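Local coordinates for protein cytochrome P450 (Bacillus subtilis subsp. subtilis, PDB 4RM4) that probably acts as a heme-dependent monooxygenase, a cytochrome P450 that binds heme and is expected to insert an oxygen atom into its substrates, at residues E278-R283 against N337-F342. Numbering follows the deposited sequence.
Sequences EALRFR and NPHIAF. With HEM (protoporphyrin IX containing Fe), chain B.
The Glu-Xaa-Xaa-Arg motif of the P450 K helix, Glu-278 and Arg-281 on helix 272-282, meets the meander and the start of the heme-binding loop through Asn-337, His-339 and Phe-342. Arg-281, CG anti to the backbone N (chi1 -175°) and its chain bent at chi3, salt-bridges the carboxylate side-on, NE to Glu-278 OE1 and NH1 to Glu-278 OE2, both at 2.9 Å. From the face opposite Arg-281 NE, Asn-337 ND2 reaches Glu-278 OE1, also at 2.9 Å but bent to 137°. As in other P450s, the pair is tied to the meander, here by Arg-334, which salt-bridges Glu-278 OE2; the carbonyls of Asn-318 and Pro-327 take Arg-281 NH2. An alanine in place of this glutamate would probably leave both arginines without their shared carboxylate and Asn-337 ND2 without this acceptor. Nearer the heme the contact turns apolar. Leu-280 CB lies over one face of the His-339 ring, 3.8 Å from its centroid, while His-339 ND1 accepts the Ala-341 N-H in the ring plane and NE2 is hydrogen-bonded to Glu-277 OE1. Leu-280 CD1 packs 3.6 Å from Phe-342 CE1, with CD2 over the ring face; Phe-342 CE2 touches heme C2B at 3.6 Å, and its side chain lies beside Cys-349, probably the axial iron ligand.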
loop_
_atom_site.group_PDB
_atom_site.type_symbol
_atom_site.label_atom_id
_atom_site.label_comp_id
_atom_site.label_asym_id
_atom_site.label_seq_id
_atom_site.Cartn_x
_atom_site.Cartn_y
_atom_site.Cartn_z
ATOM N N GLU A 278 -11.602 8.589 -1.848
ATOM C CA GLU A 278 -11.693 9.351 -0.597
ATOM C C GLU A 278 -11.086 8.576 0.585
ATOM O O GLU A 278 -10.508 9.171 1.498
ATOM C CB GLU A 278 -13.137 9.759 -0.312
ATOM C CG GLU A 278 -13.327 10.648 0.896
ATOM C CD GLU A 278 -12.668 12.008 0.769
ATOM O OE1 GLU A 278 -11.693 12.152 -0.015
ATOM O OE2 GLU A 278 -13.117 12.950 1.481
ATOM N N ALA A 279 -11.179 7.250 0.556
ATOM C CA ALA A 279 -10.552 6.456 1.607
ATOM C C ALA A 279 -9.029 6.564 1.497
ATOM O O ALA A 279 -8.322 6.652 2.507
ATOM C CB ALA A 279 -11.013 5.003 1.539
ATOM N N LEU A 280 -8.523 6.566 0.270
ATOM C CA LEU A 280 -7.089 6.786 0.045
ATOM C C LEU A 280 -6.663 8.148 0.568
ATOM O O LEU A 280 -5.618 8.273 1.199
ATOM C CB LEU A 280 -6.736 6.664 -1.436
ATOM C CG LEU A 280 -6.699 5.196 -1.911
ATOM C CD1 LEU A 280 -7.003 5.090 -3.397
ATOM C CD2 LEU A 280 -5.386 4.519 -1.554
ATOM N N ARG A 281 -7.466 9.174 0.298
ATOM C CA ARG A 281 -7.118 10.502 0.784
ATOM C C ARG A 281 -7.167 10.540 2.303
ATOM O O ARG A 281 -6.245 11.037 2.962
ATOM C CB ARG A 281 -8.053 11.591 0.231
ATOM C CG ARG A 281 -7.556 12.984 0.679
ATOM C CD ARG A 281 -8.597 14.094 0.497
ATOM N NE ARG A 281 -9.793 13.888 1.312
ATOM C CZ ARG A 281 -9.972 14.377 2.540
ATOM N NH1 ARG A 281 -11.116 14.161 3.182
ATOM N NH2 ARG A 281 -9.034 15.115 3.115
ATOM N N PHE A 282 -8.243 10.000 2.853
ATOM C CA PHE A 282 -8.570 10.209 4.269
ATOM C C PHE A 282 -7.719 9.368 5.217
ATOM O O PHE A 282 -7.361 9.838 6.300
ATOM C CB PHE A 282 -10.051 9.914 4.506
ATOM C CG PHE A 282 -10.627 10.587 5.726
ATOM C CD1 PHE A 282 -10.632 11.965 5.844
ATOM C CD2 PHE A 282 -11.197 9.834 6.739
ATOM C CE1 PHE A 282 -11.191 12.577 6.966
ATOM C CE2 PHE A 282 -11.760 10.442 7.856
ATOM C CZ PHE A 282 -11.747 11.808 7.969
ATOM N N ARG A 283 -7.412 8.135 4.813
ATOM C CA ARG A 283 -6.660 7.195 5.647
ATOM C C ARG A 283 -5.654 6.357 4.849
ATOM O O ARG A 283 -5.734 5.129 4.807
ATOM C CB ARG A 283 -7.605 6.289 6.456
ATOM C CG ARG A 283 -8.237 7.002 7.669
ATOM C CD ARG A 283 -9.121 6.076 8.522
ATOM N NE ARG A 283 -9.442 6.672 9.829
ATOM C CZ ARG A 283 -10.632 7.171 10.166
ATOM N NH1 ARG A 283 -11.641 7.151 9.306
ATOM N NH2 ARG A 283 -10.815 7.695 11.380
ATOM N N ASN A 337 -10.163 14.753 -6.671
ATOM C CA ASN A 337 -9.542 14.292 -5.439
ATOM C C ASN A 337 -8.078 13.934 -5.666
ATOM O O ASN A 337 -7.737 12.761 -5.782
ATOM C CB ASN A 337 -10.303 13.074 -4.912
ATOM C CG ASN A 337 -10.018 12.803 -3.444
ATOM O OD1 ASN A 337 -9.072 13.345 -2.878
ATOM N ND2 ASN A 337 -10.841 11.972 -2.827
ATOM N N PRO A 338 -7.207 14.953 -5.732
ATOM C CA PRO A 338 -5.777 14.826 -6.042
ATOM C C PRO A 338 -4.935 14.413 -4.829
ATOM O O PRO A 338 -3.910 15.031 -4.515
ATOM C CB PRO A 338 -5.407 16.243 -6.484
ATOM C CG PRO A 338 -6.319 17.117 -5.673
ATOM C CD PRO A 338 -7.591 16.348 -5.465
ATOM N N HIS A 339 -5.361 13.359 -4.152
ATOM C CA HIS A 339 -4.576 12.837 -3.044
ATOM C C HIS A 339 -3.242 12.295 -3.559
ATOM O O HIS A 339 -3.073 12.015 -4.747
ATOM C CB HIS A 339 -5.343 11.742 -2.306
ATOM C CG HIS A 339 -5.551 10.499 -3.111
ATOM N ND1 HIS A 339 -4.538 9.589 -3.358
ATOM C CD2 HIS A 339 -6.655 10.011 -3.721
ATOM C CE1 HIS A 339 -5.014 8.600 -4.094
ATOM N NE2 HIS A 339 -6.297 8.828 -4.322
ATOM N N ILE A 340 -2.288 12.143 -2.666
ATOM C CA ILE A 340 -1.042 11.527 -3.068
ATOM C C ILE A 340 -0.795 10.223 -2.314
ATOM O O ILE A 340 0.325 9.883 -1.986
ATOM C CB ILE A 340 0.133 12.515 -3.017
ATOM C CG1 ILE A 340 0.046 13.436 -1.801
ATOM C CG2 ILE A 340 0.102 13.405 -4.255
ATOM C CD1 ILE A 340 1.068 14.562 -1.866
ATOM N N ALA A 341 -1.863 9.464 -2.093
ATOM C CA ALA A 341 -1.725 8.208 -1.365
ATOM C C ALA A 341 -0.840 7.214 -2.105
ATOM O O ALA A 341 -0.199 6.367 -1.478
ATOM C CB ALA A 341 -3.074 7.606 -1.099
ATOM N N PHE A 342 -0.799 7.326 -3.435
ATOM C CA PHE A 342 -0.024 6.402 -4.266
ATOM C C PHE A 342 1.304 7.041 -4.699
ATOM O O PHE A 342 2.019 6.510 -5.561
ATOM C CB PHE A 342 -0.827 6.027 -5.521
ATOM C CG PHE A 342 -1.952 5.053 -5.278
ATOM C CD1 PHE A 342 -3.221 5.311 -5.770
ATOM C CD2 PHE A 342 -1.735 3.863 -4.609
ATOM C CE1 PHE A 342 -4.246 4.400 -5.599
ATOM C CE2 PHE A 342 -2.761 2.944 -4.422
ATOM C CZ PHE A 342 -4.021 3.216 -4.915
HETATM C CHA HEM B . 5.075 2.437 -5.073
HETATM C CHB HEM B . 1.364 3.156 -2.055
HETATM C CHC HEM B . -0.516 -1.162 -3.314
HETATM C CHD HEM B . 3.443 -2.105 -5.944
HETATM C C1A HEM B . 4.215 3.035 -4.174
HETATM C C2A HEM B . 4.312 4.385 -3.657
HETATM C C3A HEM B . 3.287 4.585 -2.824
HETATM C C4A HEM B . 2.497 3.377 -2.794
HETATM C CMA HEM B . 2.982 5.882 -2.023
HETATM C CAA HEM B . 5.401 5.428 -4.010
HETATM C CBA HEM B . 6.673 5.163 -3.227
HETATM C CGA HEM B . 7.640 6.321 -3.328
HETATM O O1A HEM B . 8.694 6.237 -2.648
HETATM O O2A HEM B . 7.363 7.302 -4.065
HETATM C C1B HEM B . 0.537 2.066 -2.176
HETATM C C2B HEM B . -0.783 1.953 -1.584
HETATM C C3B HEM B . -1.285 0.756 -1.918
HETATM C C4B HEM B . -0.324 0.076 -2.754
HETATM C CMB HEM B . -1.443 3.044 -0.713
HETATM C CAB HEM B . -2.658 0.132 -1.580
HETATM C CBB HEM B . -3.680 0.903 -1.204
HETATM C C1C HEM B . 0.373 -1.774 -4.158
HETATM C C2C HEM B . 0.183 -3.047 -4.826
HETATM C C3C HEM B . 1.284 -3.291 -5.548
HETATM C C4C HEM B . 2.194 -2.195 -5.365
HETATM C CMC HEM B . -1.095 -3.901 -4.687
HETATM C CAC HEM B . 1.641 -4.500 -6.448
HETATM C CBC HEM B . 0.971 -5.656 -6.457
HETATM C C1D HEM B . 4.256 -0.994 -5.934
HETATM C C2D HEM B . 5.537 -0.934 -6.579
HETATM C C3D HEM B . 6.058 0.485 -6.315
HETATM C C4D HEM B . 5.026 1.138 -5.535
HETATM C CMD HEM B . 6.217 -2.066 -7.371
HETATM C CAD HEM B . 7.400 1.081 -6.803
HETATM C CBD HEM B . 7.145 1.769 -8.147
HETATM C CGD HEM B . 8.401 2.464 -8.619
HETATM O O1D HEM B . 8.466 2.809 -9.831
HETATM O O2D HEM B . 9.324 2.639 -7.782
HETATM N NA HEM B . 3.095 2.451 -3.614
HETATM N NB HEM B . 0.778 0.893 -2.872
HETATM N NC HEM B . 1.616 -1.278 -4.503
HETATM N ND HEM B . 3.988 0.229 -5.346
HETATM FE FE HEM B . 2.305 0.648 -4.204
HETATM O O HOH W 1 3.388 -0.002 -2.119
#